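Local coordinates for protein polyporopepsin (Irpex lacteus, PDB 1WKR) that cleaves peptide bonds with broad specificity and clots milk, as a pepsin-like aspartic endopeptidase of the peptidase A1 family, at residues A[9-14]-A[151-156]. Residues are numbered along the deposited sequence; the frame is centred on the assembly and turned at random.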
# COMPACT_ATOMS: atom_id res chain seq x y z
N ASN A 9 -6.37 -6.57 -8.10
CA ASN A 9 -5.96 -7.25 -6.88
C ASN A 9 -5.21 -8.49 -7.27
O ASN A 9 -5.83 -9.43 -7.86
CB ASN A 9 -7.21 -7.57 -6.07
CG ASN A 9 -6.92 -8.08 -4.70
OD1 ASN A 9 -5.98 -8.85 -4.49
ND2 ASN A 9 -7.73 -7.70 -3.70
N GLN A 10 -3.93 -8.59 -6.94
CA GLN A 10 -3.08 -9.77 -7.17
C GLN A 10 -2.78 -10.47 -5.84
O GLN A 10 -1.74 -11.12 -5.71
CB GLN A 10 -1.78 -9.41 -7.89
CG GLN A 10 -2.01 -8.75 -9.26
CD GLN A 10 -0.76 -8.63 -10.13
OE1 GLN A 10 -0.89 -8.76 -11.35
NE2 GLN A 10 0.38 -8.41 -9.51
N LEU A 11 -3.64 -10.28 -4.85
CA LEU A 11 -3.63 -10.98 -3.55
C LEU A 11 -2.57 -10.43 -2.63
O LEU A 11 -2.88 -10.06 -1.47
CB LEU A 11 -3.41 -12.53 -3.70
CG LEU A 11 -4.32 -13.19 -4.69
CD1 LEU A 11 -4.08 -14.72 -4.66
CD2 LEU A 11 -5.78 -12.85 -4.51
N VAL A 12 -1.33 -10.34 -3.08
CA VAL A 12 -0.23 -9.78 -2.27
C VAL A 12 -0.02 -8.31 -2.56
O VAL A 12 0.68 -7.61 -1.81
CB VAL A 12 1.07 -10.59 -2.41
CG1 VAL A 12 0.84 -12.05 -1.90
CG2 VAL A 12 1.60 -10.64 -3.83
N ASP A 13 -0.52 -7.82 -3.69
CA ASP A 13 -0.36 -6.40 -4.08
C ASP A 13 -1.47 -6.05 -5.02
O ASP A 13 -2.21 -6.95 -5.47
CB ASP A 13 1.05 -6.17 -4.72
CG ASP A 13 1.29 -7.08 -5.90
OD1 ASP A 13 0.57 -7.05 -6.86
OD2 ASP A 13 2.37 -7.81 -5.82
N TYR A 14 -1.62 -4.76 -5.31
CA TYR A 14 -2.46 -4.28 -6.41
C TYR A 14 -1.56 -3.68 -7.48
O TYR A 14 -0.52 -3.07 -7.17
CB TYR A 14 -3.40 -3.13 -5.93
CG TYR A 14 -4.77 -3.63 -5.50
CD1 TYR A 14 -4.98 -4.14 -4.20
CD2 TYR A 14 -5.85 -3.54 -6.36
CE1 TYR A 14 -6.27 -4.59 -3.82
CE2 TYR A 14 -7.11 -3.94 -5.97
CZ TYR A 14 -7.32 -4.43 -4.69
OH TYR A 14 -8.57 -4.82 -4.30
N THR A 151 -11.97 -13.06 -4.08
CA THR A 151 -12.06 -14.57 -4.07
C THR A 151 -11.56 -15.01 -5.42
O THR A 151 -11.85 -16.23 -5.75
CB THR A 151 -13.52 -15.05 -3.89
OG1 THR A 151 -14.32 -14.52 -4.90
CG2 THR A 151 -14.10 -14.58 -2.51
N SER A 152 -10.83 -14.25 -6.15
CA SER A 152 -10.18 -14.75 -7.44
C SER A 152 -8.81 -14.45 -7.37
O SER A 152 -8.19 -13.66 -6.64
CB SER A 152 -10.95 -14.04 -8.61
OG SER A 152 -12.24 -14.48 -8.68
N GLU A 153 -8.02 -15.13 -8.34
CA GLU A 153 -6.53 -14.86 -8.27
C GLU A 153 -6.22 -13.54 -8.75
O GLU A 153 -5.14 -12.96 -8.40
CB GLU A 153 -5.91 -15.87 -9.32
CG GLU A 153 -6.13 -17.34 -8.92
CD GLU A 153 -5.35 -17.75 -7.84
OE1 GLU A 153 -4.10 -17.46 -7.61
OE2 GLU A 153 -5.82 -18.72 -7.07
N SER A 154 -7.00 -12.89 -9.68
CA SER A 154 -6.65 -11.62 -10.23
C SER A 154 -7.99 -10.94 -10.52
O SER A 154 -8.89 -11.58 -11.25
CB SER A 154 -5.91 -11.79 -11.65
OG SER A 154 -5.68 -10.57 -12.20
N SER A 155 -8.44 -9.98 -9.75
CA SER A 155 -9.71 -9.33 -9.88
C SER A 155 -9.52 -7.85 -10.01
O SER A 155 -8.90 -7.21 -9.12
CB SER A 155 -10.55 -9.59 -8.61
OG SER A 155 -10.82 -10.98 -8.29
N THR A 156 -10.00 -7.27 -11.08
CA THR A 156 -9.90 -5.83 -11.27
C THR A 156 -11.05 -5.20 -10.50
O THR A 156 -12.09 -4.85 -11.05
CB THR A 156 -9.90 -5.42 -12.78
OG1 THR A 156 -8.81 -6.13 -13.39
CG2 THR A 156 -9.65 -3.91 -12.95
O HOH W 1 -7.90 -11.03 -6.96
O HOH W 2 -3.19 -9.27 -12.89
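The hairpin turn between strands 3-9 and 14-20 meets the start of strand 155-162, which runs antiparallel to strand 3-9. Asn9 and Ser155 form a hydrogen-bonded antiparallel pair: Asn9 N gives Ser155 O a nearly straight bond of 2.8 Å, entering from above the carbonyl plane. The return bond, Ser155 N to a lone pair of Asn9 O, is longer at 3.3 Å. Asn9 O also receives a CA-H...O contact from Ser154 and a hydrogen bond from a water that donates a second one to Ser152 O, tying the incoming loop to the strand end. With CG anti to its backbone N (chi1 -171°), Asn9 turns its amide back over the hairpin. There OD1 accepts from Leu11 N at 2.8 Å, an Asx turn, while ND2 is bonded to Glu314 OE2. Asn9 CA sits 3.6 Å above the centre of the Tyr14 ring, across the two hairpin strands. In the pepsin-like fold of this family the contact stands off the active site: the side chains of Gln10 and the active-site Asp32 are about 12 Å apart. Gln10 NE2 bonds the syn lone pair of Asp13 OD1 and also Gly100 O; through a water its OE1 reaches Ser154 OG. Beyond the paired residues, Leu11 CD2 rests 3.3 Å from Ser152 O, and CD1 lies 4.0 Å from OE1 of Glu153, whose side chain bends at chi2 and crosses the leucine obliquely; Leu278 touches both side chains.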